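Asp/Glu-specific dipeptidyl-peptidase (Flavobacterium psychrophilum, PDB 5JXF) removes dipeptides from the N-terminus of oligopeptides, with strict specificity for aspartate or glutamate at the P1 position. Local coordinates at residues Y705-V710 / N721-V726. Residues are numbered along the deposited sequence; the frame is centred on the assembly and turned at random.
Sequences YVLFIV and NEMKLV
L707 meets M723 and L725 through aliphatic and thioether groups alone, and the rings of Y705 and F708 lie apart from this junction. The Y705 ring carries I709 CG1 on one face, 3.9 Å above the plane and displaced toward the rim, a packing of successive turns within the helix. L707 is the one side chain of 705-710 that makes close contact with 721-726, and its two methyls meet different partners. L707 CD2 lies 3.5 Å from M723 SD and 3.9 Å from M723 CE, thus touching the end of the thioether, whereas L707 CD1 rests 3.9 Å from L725 CD2. In both pairs the side chains run past one another in opposite directions. M723 reaches L707 with CB pointing toward the helix and the chain extended beyond CG (chi2 168°, chi3 -154°). The backbones stay well separated, with the CA atoms of L707 and L725 10.1 Å apart, and no hydrogen bond crosses between the segments; apolar packing joins them. V710, one turn after L707, also directs its CB toward 721-726 but keeps a wider spacing. After helix 717-721 the chain returns past helix 703-713, and the contact lies where the two meet, away from the dipeptide pocket and the probable charge-relay residues. M240 of strand 239-245 touches V706, V710 and M723, bridging both segments, while E722 forms a salt bridge with R242 of that same strand. Beyond the turn, strand 725-726 pairs in parallel with strand 269-270, and helices 217-220 and 627-635 pack against other side chains of the helix.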
# COMPACT_ATOMS: atom_id res chain seq x y z
N TYR A 705 -5.68 -16.40 -18.75
CA TYR A 705 -6.44 -16.54 -17.50
C TYR A 705 -7.94 -16.68 -17.73
O TYR A 705 -8.61 -17.46 -17.04
CB TYR A 705 -6.17 -15.34 -16.58
CG TYR A 705 -6.72 -15.52 -15.17
CD1 TYR A 705 -6.40 -16.65 -14.43
CD2 TYR A 705 -7.51 -14.56 -14.59
CE1 TYR A 705 -6.89 -16.83 -13.15
CE2 TYR A 705 -8.01 -14.72 -13.31
CZ TYR A 705 -7.68 -15.86 -12.60
OH TYR A 705 -8.19 -16.02 -11.35
N VAL A 706 -8.47 -15.91 -18.69
CA VAL A 706 -9.88 -16.06 -19.06
C VAL A 706 -10.18 -17.51 -19.45
O VAL A 706 -11.08 -18.15 -18.90
CB VAL A 706 -10.26 -15.13 -20.23
CG1 VAL A 706 -11.70 -15.40 -20.68
CG2 VAL A 706 -10.07 -13.68 -19.82
N LEU A 707 -9.40 -18.04 -20.38
CA LEU A 707 -9.65 -19.39 -20.87
C LEU A 707 -9.43 -20.43 -19.76
O LEU A 707 -10.23 -21.37 -19.61
CB LEU A 707 -8.76 -19.70 -22.08
CG LEU A 707 -8.87 -18.80 -23.31
CD1 LEU A 707 -7.82 -19.21 -24.33
CD2 LEU A 707 -10.27 -18.83 -23.93
N PHE A 708 -8.38 -20.25 -18.97
CA PHE A 708 -8.16 -21.07 -17.78
C PHE A 708 -9.41 -21.12 -16.88
O PHE A 708 -9.81 -22.18 -16.41
CB PHE A 708 -6.97 -20.55 -16.96
CG PHE A 708 -6.76 -21.26 -15.66
CD1 PHE A 708 -6.04 -22.46 -15.61
CD2 PHE A 708 -7.26 -20.75 -14.48
CE1 PHE A 708 -5.84 -23.12 -14.40
CE2 PHE A 708 -7.06 -21.40 -13.27
CZ PHE A 708 -6.35 -22.60 -13.23
N ILE A 709 -10.03 -19.97 -16.66
CA ILE A 709 -11.17 -19.95 -15.76
C ILE A 709 -12.38 -20.64 -16.43
O ILE A 709 -13.06 -21.45 -15.80
CB ILE A 709 -11.52 -18.52 -15.37
CG1 ILE A 709 -10.42 -17.95 -14.47
CG2 ILE A 709 -12.86 -18.47 -14.65
CD1 ILE A 709 -10.42 -18.58 -13.07
N VAL A 710 -12.62 -20.34 -17.70
CA VAL A 710 -13.67 -21.02 -18.46
C VAL A 710 -13.48 -22.54 -18.42
O VAL A 710 -14.43 -23.33 -18.25
CB VAL A 710 -13.68 -20.54 -19.93
CG1 VAL A 710 -14.67 -21.35 -20.73
CG2 VAL A 710 -13.97 -19.04 -19.99
N ASN A 721 -14.13 -24.74 -27.49
CA ASN A 721 -14.11 -25.45 -28.76
C ASN A 721 -14.66 -24.58 -29.88
O ASN A 721 -14.35 -24.78 -31.06
CB ASN A 721 -14.90 -26.76 -28.66
CG ASN A 721 -14.22 -27.79 -27.75
OD1 ASN A 721 -13.00 -27.78 -27.60
ND2 ASN A 721 -15.01 -28.68 -27.16
N GLU A 722 -15.47 -23.60 -29.48
CA GLU A 722 -16.11 -22.63 -30.36
C GLU A 722 -15.10 -21.60 -30.87
O GLU A 722 -15.30 -20.98 -31.90
CB GLU A 722 -17.23 -21.93 -29.60
CG GLU A 722 -18.42 -21.52 -30.38
CD GLU A 722 -19.46 -20.87 -29.49
OE1 GLU A 722 -19.81 -21.46 -28.45
OE2 GLU A 722 -19.91 -19.75 -29.82
N MET A 723 -14.01 -21.41 -30.14
CA MET A 723 -13.08 -20.34 -30.50
C MET A 723 -12.00 -20.83 -31.46
O MET A 723 -11.86 -22.02 -31.69
CB MET A 723 -12.44 -19.74 -29.26
CG MET A 723 -13.42 -19.30 -28.18
SD MET A 723 -12.53 -18.94 -26.66
CE MET A 723 -13.81 -19.24 -25.44
N LYS A 724 -11.26 -19.91 -32.05
CA LYS A 724 -10.09 -20.28 -32.81
C LYS A 724 -8.83 -19.90 -32.01
O LYS A 724 -8.44 -18.75 -31.96
CB LYS A 724 -10.09 -19.61 -34.18
CG LYS A 724 -8.82 -19.86 -34.98
CD LYS A 724 -8.92 -19.21 -36.35
CE LYS A 724 -7.74 -19.56 -37.23
NZ LYS A 724 -7.92 -18.98 -38.59
N LEU A 725 -8.23 -20.89 -31.35
CA LEU A 725 -7.03 -20.70 -30.55
C LEU A 725 -5.81 -20.69 -31.46
O LEU A 725 -5.66 -21.59 -32.28
CB LEU A 725 -6.92 -21.80 -29.50
CG LEU A 725 -8.15 -21.92 -28.61
CD1 LEU A 725 -7.93 -22.98 -27.55
CD2 LEU A 725 -8.49 -20.57 -27.96
N VAL A 726 -4.97 -19.68 -31.37
CA VAL A 726 -3.83 -19.57 -32.28
C VAL A 726 -2.50 -19.33 -31.55
O VAL A 726 -2.49 -18.92 -30.39
CB VAL A 726 -4.03 -18.44 -33.31
CG1 VAL A 726 -5.16 -18.80 -34.28
CG2 VAL A 726 -4.32 -17.11 -32.61